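Local coordinates for protein PA1221 (Pseudomonas aeruginosa, PDB 4DG8) that belongs to the ANL clan of AMP-binding enzymes, carries a phosphopantetheine attachment region, and is bound here to adenosine monophosphate, at residues Thr312-Phe317 against Ala368-Gly373; Val344-Glu349 against Ala404-Gln409; Gly361-Phe366 against Tyr398-Arg403. All coordinates share one frame; numbering follows the deposited sequence.

Contact 1 (Thr312-Phe317 against Ala368-Gly373). With AMP (adenosine monophosphate), chain B.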
loop_
_atom_site.group_PDB
_atom_site.type_symbol
_atom_site.label_atom_id
_atom_site.label_comp_id
_atom_site.label_asym_id
_atom_site.label_seq_id
_atom_site.Cartn_x
_atom_site.Cartn_y
_atom_site.Cartn_z
ATOM N N THR A 312 -4.523 -1.983 5.186
ATOM C CA THR A 312 -3.436 -1.092 5.598
ATOM C C THR A 312 -3.319 -1.003 7.131
ATOM O O THR A 312 -2.217 -0.875 7.676
ATOM C CB THR A 312 -3.632 0.311 4.959
ATOM O OG1 THR A 312 -3.655 0.183 3.527
ATOM C CG2 THR A 312 -2.530 1.296 5.383
ATOM N N GLU A 313 -4.461 -1.083 7.816
ATOM C CA GLU A 313 -4.529 -1.085 9.279
ATOM C C GLU A 313 -3.740 -2.234 9.933
ATOM O O GLU A 313 -3.473 -2.218 11.151
ATOM C CB GLU A 313 -6.000 -1.174 9.732
ATOM C CG GLU A 313 -6.854 0.065 9.452
ATOM C CD GLU A 313 -7.368 0.143 8.004
ATOM O OE1 GLU A 313 -6.907 -0.641 7.127
ATOM O OE2 GLU A 313 -8.254 0.995 7.758
ATOM N N ASN A 314 -3.503 -3.290 9.164
ATOM C CA ASN A 314 -2.635 -4.406 9.567
ATOM C C ASN A 314 -1.270 -4.437 8.869
ATOM O O ASN A 314 -0.667 -5.501 8.716
ATOM C CB ASN A 314 -3.359 -5.754 9.662
ATOM C CG ASN A 314 -2.582 -6.802 10.493
ATOM O OD1 ASN A 314 -1.896 -6.479 11.471
ATOM N ND2 ASN A 314 -2.691 -8.065 10.088
ATOM N N THR A 315 -0.886 -3.302 8.293
ATOM C CA THR A 315 0.453 -3.140 7.724
ATOM C C THR A 315 0.769 -4.086 6.556
ATOM O O THR A 315 1.448 -5.100 6.753
ATOM C CB THR A 315 1.573 -3.218 8.807
ATOM O OG1 THR A 315 1.194 -2.434 9.951
ATOM C CG2 THR A 315 2.934 -2.693 8.242
ATOM N N THR A 316 0.285 -3.751 5.351
ATOM C CA THR A 316 0.594 -4.574 4.171
ATOM C C THR A 316 -0.133 -5.920 4.088
ATOM O O THR A 316 -1.111 -6.033 3.339
ATOM C CB THR A 316 2.105 -4.700 3.936
ATOM O OG1 THR A 316 2.694 -3.395 4.004
ATOM C CG2 THR A 316 2.386 -5.312 2.557
ATOM N N PHE A 317 0.461 -6.976 4.617
ATOM C CA PHE A 317 -0.161 -8.294 4.555
ATOM C C PHE A 317 -0.721 -8.761 5.891
ATOM O O PHE A 317 -0.179 -8.482 6.956
ATOM C CB PHE A 317 0.853 -9.346 4.089
ATOM C CG PHE A 317 1.309 -9.174 2.680
ATOM C CD1 PHE A 317 0.482 -8.583 1.734
ATOM C CD2 PHE A 317 2.564 -9.648 2.283
ATOM C CE1 PHE A 317 0.906 -8.444 0.417
ATOM C CE2 PHE A 317 2.989 -9.503 0.977
ATOM C CZ PHE A 317 2.164 -8.890 0.046
ATOM N N ALA A 368 1.341 -8.033 15.724
ATOM C CA ALA A 368 2.360 -6.992 15.678
ATOM C C ALA A 368 2.226 -6.090 14.446
ATOM O O ALA A 368 2.915 -5.072 14.336
ATOM C CB ALA A 368 3.737 -7.641 15.753
ATOM N N GLY A 369 1.350 -6.482 13.515
ATOM C CA GLY A 369 1.055 -5.677 12.337
ATOM C C GLY A 369 0.010 -4.584 12.538
ATOM O O GLY A 369 -0.118 -3.705 11.685
ATOM N N LEU A 370 -0.731 -4.621 13.656
ATOM C CA LEU A 370 -1.816 -3.660 13.876
ATOM C C LEU A 370 -1.292 -2.225 13.951
ATOM O O LEU A 370 -0.318 -1.930 14.648
ATOM C CB LEU A 370 -2.650 -3.986 15.134
ATOM C CG LEU A 370 -3.349 -5.351 15.222
ATOM C CD1 LEU A 370 -4.152 -5.472 16.506
ATOM C CD2 LEU A 370 -4.230 -5.631 13.994
ATOM N N ALA A 371 -1.936 -1.332 13.217
ATOM C CA ALA A 371 -1.529 0.062 13.245
ATOM C C ALA A 371 -1.837 0.620 14.631
ATOM O O ALA A 371 -2.642 0.052 15.378
ATOM C CB ALA A 371 -2.250 0.866 12.156
ATOM N N GLN A 372 -1.155 1.697 14.998
ATOM C CA GLN A 372 -1.473 2.390 16.238
ATOM C C GLN A 372 -2.932 2.839 16.190
ATOM O O GLN A 372 -3.640 2.814 17.209
ATOM C CB GLN A 372 -0.538 3.584 16.428
ATOM C CG GLN A 372 -0.852 4.433 17.653
ATOM C CD GLN A 372 -0.160 5.782 17.619
ATOM O OE1 GLN A 372 -0.558 6.683 16.870
ATOM N NE2 GLN A 372 0.885 5.932 18.432
ATOM N N GLY A 373 -3.389 3.240 15.001
ATOM C CA GLY A 373 -4.778 3.636 14.827
ATOM C C GLY A 373 -4.933 4.690 13.750
ATOM O O GLY A 373 -4.023 4.892 12.945
HETATM P P AMP B . -5.384 -1.705 1.089
HETATM O O1P AMP B . -5.392 -0.452 0.239
HETATM O O2P AMP B . -4.155 -2.603 1.049
HETATM O O3P AMP B . -5.672 -1.262 2.512
HETATM O "O5'" AMP B . -6.677 -2.572 0.771
HETATM C "C5'" AMP B . -7.036 -3.659 1.601
HETATM C "C4'" AMP B . -8.253 -4.374 1.084
HETATM O "O4'" AMP B . -8.025 -4.827 -0.276
HETATM C "C3'" AMP B . -8.644 -5.633 1.836
HETATM O "O3'" AMP B . -9.369 -5.358 3.030
HETATM C "C2'" AMP B . -9.440 -6.408 0.795
HETATM O "O2'" AMP B . -10.758 -5.883 0.685
HETATM C "C1'" AMP B . -8.674 -6.069 -0.487
HETATM N N9 AMP B . -7.647 -7.087 -0.807
HETATM C C8 AMP B . -6.321 -6.943 -0.572
HETATM N N7 AMP B . -5.622 -8.036 -0.966
HETATM C C5 AMP B . -6.498 -8.924 -1.459
HETATM C C6 AMP B . -6.420 -10.291 -2.044
HETATM N N6 AMP B . -5.243 -10.929 -2.172
HETATM N N1 AMP B . -7.572 -10.877 -2.452
HETATM C C2 AMP B . -8.752 -10.234 -2.326
HETATM N N3 AMP B . -8.892 -8.997 -1.807
HETATM C C4 AMP B . -7.829 -8.292 -1.361
HETATM O O HOH W 1 1.815 -1.119 12.187
#

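Contact 2 (Val344-Glu349 against Ala404-Gln409)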
loop_
_atom_site.group_PDB
_atom_site.type_symbol
_atom_site.label_atom_id
_atom_site.label_comp_id
_atom_site.label_asym_id
_atom_site.label_seq_id
_atom_site.Cartn_x
_atom_site.Cartn_y
_atom_site.Cartn_z
ATOM N N VAL A 344 -5.064 -14.526 12.883
ATOM C CA VAL A 344 -6.420 -14.186 12.464
ATOM C C VAL A 344 -7.464 -15.107 13.079
ATOM O O VAL A 344 -7.182 -16.251 13.406
ATOM C CB VAL A 344 -6.600 -14.215 10.920
ATOM C CG1 VAL A 344 -5.705 -13.192 10.251
ATOM C CG2 VAL A 344 -6.324 -15.611 10.360
ATOM N N LEU A 345 -8.671 -14.582 13.260
ATOM C CA LEU A 345 -9.829 -15.422 13.517
ATOM C C LEU A 345 -10.866 -15.064 12.475
ATOM O O LEU A 345 -10.808 -13.999 11.865
ATOM C CB LEU A 345 -10.416 -15.167 14.898
ATOM C CG LEU A 345 -9.604 -15.604 16.117
ATOM C CD1 LEU A 345 -10.405 -15.326 17.392
ATOM C CD2 LEU A 345 -9.241 -17.082 16.000
ATOM N N LEU A 346 -11.815 -15.963 12.290
ATOM C CA LEU A 346 -12.967 -15.726 11.449
ATOM C C LEU A 346 -14.183 -15.689 12.382
ATOM O O LEU A 346 -14.459 -16.672 13.064
ATOM C CB LEU A 346 -13.085 -16.889 10.459
ATOM C CG LEU A 346 -13.885 -16.678 9.177
ATOM C CD1 LEU A 346 -13.234 -15.592 8.311
ATOM C CD2 LEU A 346 -14.001 -17.999 8.431
ATOM N N LEU A 347 -14.891 -14.559 12.428
ATOM C CA LEU A 347 -15.993 -14.365 13.387
ATOM C C LEU A 347 -17.393 -14.316 12.772
ATOM O O LEU A 347 -17.609 -13.640 11.770
ATOM C CB LEU A 347 -15.772 -13.098 14.208
ATOM C CG LEU A 347 -14.558 -13.091 15.128
ATOM C CD1 LEU A 347 -14.631 -11.887 16.053
ATOM C CD2 LEU A 347 -14.476 -14.380 15.934
ATOM N N ASP A 348 -18.351 -15.007 13.389
ATOM C CA ASP A 348 -19.721 -15.027 12.860
ATOM C C ASP A 348 -20.544 -13.799 13.247
ATOM O O ASP A 348 -20.034 -12.855 13.852
ATOM C CB ASP A 348 -20.465 -16.324 13.230
ATOM C CG ASP A 348 -20.699 -16.478 14.731
ATOM O OD1 ASP A 348 -20.840 -15.459 15.446
ATOM O OD2 ASP A 348 -20.755 -17.637 15.195
ATOM N N GLU A 349 -21.819 -13.819 12.875
ATOM C CA GLU A 349 -22.747 -12.743 13.197
ATOM C C GLU A 349 -22.791 -12.459 14.702
ATOM O O GLU A 349 -22.966 -11.315 15.123
ATOM C CB GLU A 349 -24.143 -13.109 12.695
ATOM C CG GLU A 349 -24.282 -14.590 12.357
ATOM C CD GLU A 349 -25.682 -15.121 12.590
ATOM O OE1 GLU A 349 -26.602 -14.308 12.833
ATOM O OE2 GLU A 349 -25.861 -16.358 12.537
ATOM N N ALA A 404 -14.730 -14.058 4.417
ATOM C CA ALA A 404 -14.083 -15.237 3.861
ATOM C C ALA A 404 -14.625 -16.513 4.510
ATOM O O ALA A 404 -15.541 -16.457 5.340
ATOM C CB ALA A 404 -12.574 -15.142 4.030
ATOM N N ARG A 405 -14.049 -17.650 4.115
ATOM C CA ARG A 405 -14.390 -18.963 4.647
ATOM C C ARG A 405 -13.118 -19.797 4.640
ATOM O O ARG A 405 -12.216 -19.551 3.833
ATOM C CB ARG A 405 -15.416 -19.662 3.753
ATOM C CG ARG A 405 -14.786 -20.135 2.440
ATOM C CD ARG A 405 -15.669 -21.033 1.599
ATOM N NE ARG A 405 -15.090 -21.180 0.264
ATOM C CZ ARG A 405 -14.295 -22.179 -0.118
ATOM N NH1 ARG A 405 -13.989 -23.161 0.726
ATOM N NH2 ARG A 405 -13.804 -22.196 -1.356
ATOM N N TYR A 406 -13.039 -20.778 5.536
ATOM C CA TYR A 406 -11.953 -21.754 5.505
ATOM C C TYR A 406 -12.274 -22.844 4.497
ATOM O O TYR A 406 -13.441 -23.199 4.317
ATOM C CB TYR A 406 -11.764 -22.416 6.871
ATOM C CG TYR A 406 -11.262 -21.498 7.961
ATOM C CD1 TYR A 406 -9.966 -20.996 7.936
ATOM C CD2 TYR A 406 -12.079 -21.153 9.029
ATOM C CE1 TYR A 406 -9.499 -20.166 8.943
ATOM C CE2 TYR A 406 -11.628 -20.326 10.035
ATOM C CZ TYR A 406 -10.335 -19.830 9.993
ATOM O OH TYR A 406 -9.882 -19.010 11.013
ATOM N N ASP A 407 -11.244 -23.386 3.853
ATOM C CA ASP A 407 -11.403 -24.642 3.114
ATOM C C ASP A 407 -11.033 -25.814 4.017
ATOM O O ASP A 407 -10.714 -25.620 5.199
ATOM C CB ASP A 407 -10.582 -24.668 1.819
ATOM C CG ASP A 407 -9.078 -24.575 2.058
ATOM O OD1 ASP A 407 -8.613 -24.866 3.190
ATOM O OD2 ASP A 407 -8.359 -24.203 1.099
ATOM N N GLU A 408 -11.066 -27.023 3.461
ATOM C CA GLU A 408 -10.780 -28.233 4.235
ATOM C C GLU A 408 -9.350 -28.274 4.780
ATOM O O GLU A 408 -9.049 -29.066 5.669
ATOM C CB GLU A 408 -11.072 -29.496 3.412
ATOM C CG GLU A 408 -10.125 -29.714 2.218
ATOM C CD GLU A 408 -10.336 -28.720 1.073
ATOM O OE1 GLU A 408 -11.507 -28.420 0.747
ATOM O OE2 GLU A 408 -9.328 -28.245 0.498
ATOM N N GLN A 409 -8.470 -27.429 4.249
ATOM C CA GLN A 409 -7.083 -27.368 4.718
ATOM C C GLN A 409 -6.818 -26.289 5.766
ATOM O O GLN A 409 -5.668 -26.044 6.135
ATOM C CB GLN A 409 -6.115 -27.190 3.551
ATOM C CG GLN A 409 -6.027 -28.390 2.646
ATOM C CD GLN A 409 -5.122 -28.145 1.462
ATOM O OE1 GLN A 409 -3.922 -27.913 1.618
ATOM N NE2 GLN A 409 -5.696 -28.182 0.265
HETATM O O HOH W 2 -11.271 -18.658 13.382
#

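Contact 3 (Gly361-Phe366 against Tyr398-Arg403). With AMP (adenosine monophosphate), chain B.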
loop_
_atom_site.group_PDB
_atom_site.type_symbol
_atom_site.label_atom_id
_atom_site.label_comp_id
_atom_site.label_asym_id
_atom_site.label_seq_id
_atom_site.Cartn_x
_atom_site.Cartn_y
_atom_site.Cartn_z
ATOM N N GLY A 361 -17.538 -15.910 7.401
ATOM C CA GLY A 361 -17.426 -15.011 8.531
ATOM C C GLY A 361 -16.588 -13.799 8.171
ATOM O O GLY A 361 -16.162 -13.643 7.021
ATOM N N GLU A 362 -16.362 -12.933 9.154
ATOM C CA GLU A 362 -15.513 -11.773 8.954
ATOM C C GLU A 362 -14.100 -12.037 9.484
ATOM O O GLU A 362 -13.922 -12.608 10.571
ATOM C CB GLU A 362 -16.119 -10.543 9.625
ATOM C CG GLU A 362 -15.205 -9.332 9.598
ATOM C CD GLU A 362 -15.748 -8.168 10.403
ATOM O OE1 GLU A 362 -16.715 -8.362 11.177
ATOM O OE2 GLU A 362 -15.209 -7.054 10.250
ATOM N N ILE A 363 -13.107 -11.637 8.695
ATOM C CA ILE A 363 -11.707 -11.752 9.082
ATOM C C ILE A 363 -11.367 -10.722 10.155
ATOM O O ILE A 363 -11.678 -9.537 10.018
ATOM C CB ILE A 363 -10.767 -11.555 7.882
ATOM C CG1 ILE A 363 -10.976 -12.643 6.830
ATOM C CG2 ILE A 363 -9.309 -11.579 8.326
ATOM C CD1 ILE A 363 -10.144 -12.381 5.553
ATOM N N VAL A 364 -10.746 -11.192 11.230
ATOM C CA VAL A 364 -10.285 -10.338 12.315
ATOM C C VAL A 364 -8.800 -10.592 12.539
ATOM O O VAL A 364 -8.375 -11.739 12.643
ATOM C CB VAL A 364 -11.032 -10.661 13.624
ATOM C CG1 VAL A 364 -10.486 -9.820 14.763
ATOM C CG2 VAL A 364 -12.541 -10.456 13.438
ATOM N N ALA A 365 -8.018 -9.523 12.610
ATOM C CA ALA A 365 -6.570 -9.639 12.668
ATOM C C ALA A 365 -6.045 -9.192 14.018
ATOM O O ALA A 365 -6.541 -8.233 14.603
ATOM C CB ALA A 365 -5.925 -8.810 11.558
ATOM N N PHE A 366 -5.030 -9.893 14.494
ATOM C CA PHE A 366 -4.362 -9.586 15.748
ATOM C C PHE A 366 -2.877 -9.498 15.480
ATOM O O PHE A 366 -2.372 -10.045 14.485
ATOM C CB PHE A 366 -4.533 -10.739 16.755
ATOM C CG PHE A 366 -5.950 -11.082 17.084
ATOM C CD1 PHE A 366 -6.542 -10.589 18.235
ATOM C CD2 PHE A 366 -6.676 -11.955 16.280
ATOM C CE1 PHE A 366 -7.855 -10.924 18.568
ATOM C CE2 PHE A 366 -7.982 -12.302 16.601
ATOM C CZ PHE A 366 -8.580 -11.784 17.747
ATOM N N TYR A 398 -8.199 -5.930 14.920
ATOM C CA TYR A 398 -8.798 -5.122 13.871
ATOM C C TYR A 398 -9.776 -5.968 13.060
ATOM O O TYR A 398 -9.389 -6.982 12.457
ATOM C CB TYR A 398 -7.717 -4.531 12.950
ATOM C CG TYR A 398 -8.297 -3.741 11.798
ATOM C CD1 TYR A 398 -8.842 -2.474 12.000
ATOM C CD2 TYR A 398 -8.335 -4.272 10.512
ATOM C CE1 TYR A 398 -9.408 -1.749 10.942
ATOM C CE2 TYR A 398 -8.884 -3.553 9.453
ATOM C CZ TYR A 398 -9.417 -2.285 9.675
ATOM O OH TYR A 398 -9.963 -1.560 8.626
ATOM N N ARG A 399 -11.042 -5.559 13.068
ATOM C CA ARG A 399 -12.069 -6.148 12.209
ATOM C C ARG A 399 -11.968 -5.551 10.805
ATOM O O ARG A 399 -12.154 -4.349 10.620
ATOM C CB ARG A 399 -13.456 -5.863 12.786
ATOM C CG ARG A 399 -13.661 -6.416 14.182
ATOM C CD ARG A 399 -14.967 -5.930 14.789
ATOM N NE ARG A 399 -16.135 -6.409 14.059
ATOM C CZ ARG A 399 -17.379 -6.370 14.536
ATOM N NH1 ARG A 399 -17.609 -5.874 15.749
ATOM N NH2 ARG A 399 -18.395 -6.827 13.806
ATOM N N THR A 400 -11.696 -6.398 9.818
ATOM C CA THR A 400 -11.327 -5.926 8.489
ATOM C C THR A 400 -12.498 -5.471 7.612
ATOM O O THR A 400 -12.310 -4.684 6.670
ATOM C CB THR A 400 -10.587 -7.029 7.704
ATOM O OG1 THR A 400 -11.428 -8.181 7.644
ATOM C CG2 THR A 400 -9.254 -7.399 8.366
ATOM N N GLY A 401 -13.685 -5.995 7.899
ATOM C CA GLY A 401 -14.815 -5.861 6.989
ATOM C C GLY A 401 -14.705 -6.801 5.786
ATOM O O GLY A 401 -15.514 -6.747 4.854
ATOM N N ASP A 402 -13.695 -7.664 5.789
ATOM C CA ASP A 402 -13.570 -8.669 4.736
ATOM C C ASP A 402 -14.245 -9.990 5.145
ATOM O O ASP A 402 -14.108 -10.458 6.279
ATOM C CB ASP A 402 -12.099 -8.900 4.362
ATOM C CG ASP A 402 -11.477 -7.700 3.680
ATOM O OD1 ASP A 402 -12.126 -7.095 2.793
ATOM O OD2 ASP A 402 -10.330 -7.362 4.025
ATOM N N ARG A 403 -14.981 -10.578 4.214
ATOM C CA ARG A 403 -15.660 -11.844 4.458
ATOM C C ARG A 403 -14.944 -12.954 3.707
ATOM O O ARG A 403 -14.579 -12.802 2.523
ATOM C CB ARG A 403 -17.132 -11.782 4.032
ATOM C CG ARG A 403 -17.979 -10.765 4.803
ATOM C CD ARG A 403 -19.440 -11.192 4.872
ATOM N NE ARG A 403 -19.617 -12.360 5.733
ATOM C CZ ARG A 403 -20.716 -13.111 5.767
ATOM N NH1 ARG A 403 -21.742 -12.821 4.979
ATOM N NH2 ARG A 403 -20.788 -14.156 6.585
HETATM P P AMP B . -5.384 -1.705 1.089
HETATM O O1P AMP B . -5.392 -0.452 0.239
HETATM O O2P AMP B . -4.155 -2.603 1.049
HETATM O O3P AMP B . -5.672 -1.262 2.512
HETATM O "O5'" AMP B . -6.677 -2.572 0.771
HETATM C "C5'" AMP B . -7.036 -3.659 1.601
HETATM C "C4'" AMP B . -8.253 -4.374 1.084
HETATM O "O4'" AMP B . -8.025 -4.827 -0.276
HETATM C "C3'" AMP B . -8.644 -5.633 1.836
HETATM O "O3'" AMP B . -9.369 -5.358 3.030
HETATM C "C2'" AMP B . -9.440 -6.408 0.795
HETATM O "O2'" AMP B . -10.758 -5.883 0.685
HETATM C "C1'" AMP B . -8.674 -6.069 -0.487
HETATM N N9 AMP B . -7.647 -7.087 -0.807
HETATM C C8 AMP B . -6.321 -6.943 -0.572
HETATM N N7 AMP B . -5.622 -8.036 -0.966
HETATM C C5 AMP B . -6.498 -8.924 -1.459
HETATM C C6 AMP B . -6.420 -10.291 -2.044
HETATM N N6 AMP B . -5.243 -10.929 -2.172
HETATM N N1 AMP B . -7.572 -10.877 -2.452
HETATM C C2 AMP B . -8.752 -10.234 -2.326
HETATM N N3 AMP B . -8.892 -8.997 -1.807
HETATM C C4 AMP B . -7.829 -8.292 -1.361
#

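Contact 1 (Thr312-Phe317 against Ala368-Gly373)
Two hydrogen bonds tie T312-F317 to A368-G373, one through the backbones of E313 and A371 and one from the hydroxyl of T315. A371 N donates to E313 O at 2.7 Å. T315 OG1 gives its proton to G369 O over a short 2.5 Å. It reaches that carbonyl because OG1 lies anti to the carbonyl carbon of T315 (chi1 -45°), and a water donates to T315 OG1 itself from 2.7 Å, so the hydroxyl is used both as donor and as acceptor. L370 adds a softer contact, its CA pointing a C-H at E313 O from 3.5 Å.

Packing fills in round these bonds. The methyl of A371 faces E313, with CB 3.5 Å from E313 O; it is small enough to let the backbones meet, and it also touches I182. L370 turns its CD2 back across the N314 side chain, 4.0 Å from N314 CG. G369, lacking a side chain, leaves its carbonyl open to T315 OG1 and to a CA-H...O contact from N314, whose CA is 3.4 Å from G369 O.

The charged and ligand-binding groups point elsewhere. The E313 carboxylate bridges to R428 and bonds to Y374 OH. T312 turns from A368-G373 toward AMP, where its OG1 donates to O3P at 2.7 Å and its N adds a weak bond. T312 and E313 close the GPTE signature of the fifth ANL core motif; its loop, which meets the phosphate through T312, is braced here against the loop of the sixth.

Contact 2 (Val344-Glu349 against Ala404-Gln409)
L346 of one strand reaches across to A404, R405 and Y406 of another in a five-stranded antiparallel sheet. The strand segments 344-347 and 404-406 run at 107° to each other with axes 8.4 Å apart. They are not paired here: strand 361-367 lies between 342-347 and 393-406, and the contact is made by side chains across the intervening strand.

A404 comes first. Its small CB lies 4.4 Å from L346 CD1, and its carbonyl oxygen is covered by L346 CD2; a methyl suits a spot also bordered by I363. At R405 the backbone alone takes part, with CA 3.9 Å from L346 CD2, while the long side chain leaves the apolar patch for a salt bridge with D358.

Y406 makes the main contact. It and L346 slide past each other in opposite directions, and L346 CD2 meets the ring obliquely, 3.7 Å from Y406 CE2. L346 holds CG anti to its backbone N (chi1 -159°), which sets CG 4.2 Å from A404 O, and the two methyls branch from there. L412 touches both side chains. A tyrosine serves well because its hydroxyl can go on to a water, 2.8 Å from Y406 OH and in the plane of the ring, which accepts from L346 N at 3.0 Å.

Beyond the strand D407 forms salt bridges with R411 and R413 and shapes an Asx turn: Q409 N donates to D407 OD1 at 2.8 Å, approaching from 51° out of the carboxylate plane.

Contact 3 (Gly361-Phe366 against Tyr398-Arg403)
E362 and R399 cross at about a right angle on the face of the ribbon they share with V364 and R403. With CG anti to its backbone N (chi1 173°) and the chain extended beyond, E362 brings OE1 to the guanidinium edge of R399. The salt bridge is long, 3.5 Å from E362 OE1 to R399 NH2, its hydrogen bond weak and the two planes 56° apart. The other oxygen of E362, OE2, accepts from G401 N at 3.0 Å on the anti side; G401 has a phi of 76°, easily adopted by glycine.

T400 crosses I363 obliquely. Its OG1, in the crowded position between backbone N and carbonyl carbon, donates to I363 O at 2.7 Å, and T400 N donates to the same oxygen at 3.1 Å. The hydroxyl also accepts from D402 N in an ST turn, helping to position D402.

The register shifts by two between the E362-R403 and V364-R399 pairs, where I363 N donates to D402 O at 2.9 Å; A365 and Y398 follow, joined by two backbone bonds. The D402 carboxylate, held by R417 and Y309, accepts from AMP O2' at OD1 (2.8 Å). This bulged antiparallel pair joins the sixth and seventh ANL core motifs, the latter's aspartate meeting the ribose.

Overall arrangement
All three contacts are buried, contact 1 wholly so; contact 3 has exposed R399 and R403 at its edge, and contact 2 the partly exposed R405 and Y406. Contact 1, a meeting of two loops, is also the most central, contact 2 the farthest out. Contacts 2 and 3 belong to one antiparallel sheet and share strand 393-406, with backbone bonds from L345 and L347 joining strand 342-347 to 361-367. Their chemistry differs: contact 3 is backbone pairing edged by charges, contact 2 apolar packing with a water bridge, contact 1 polar loop bonding. Contacts 1 and 3 touch where L370 packs on Y398 and E313 probably bonds to its hydroxyl. Both also reach AMP, at phosphate and ribose respectively.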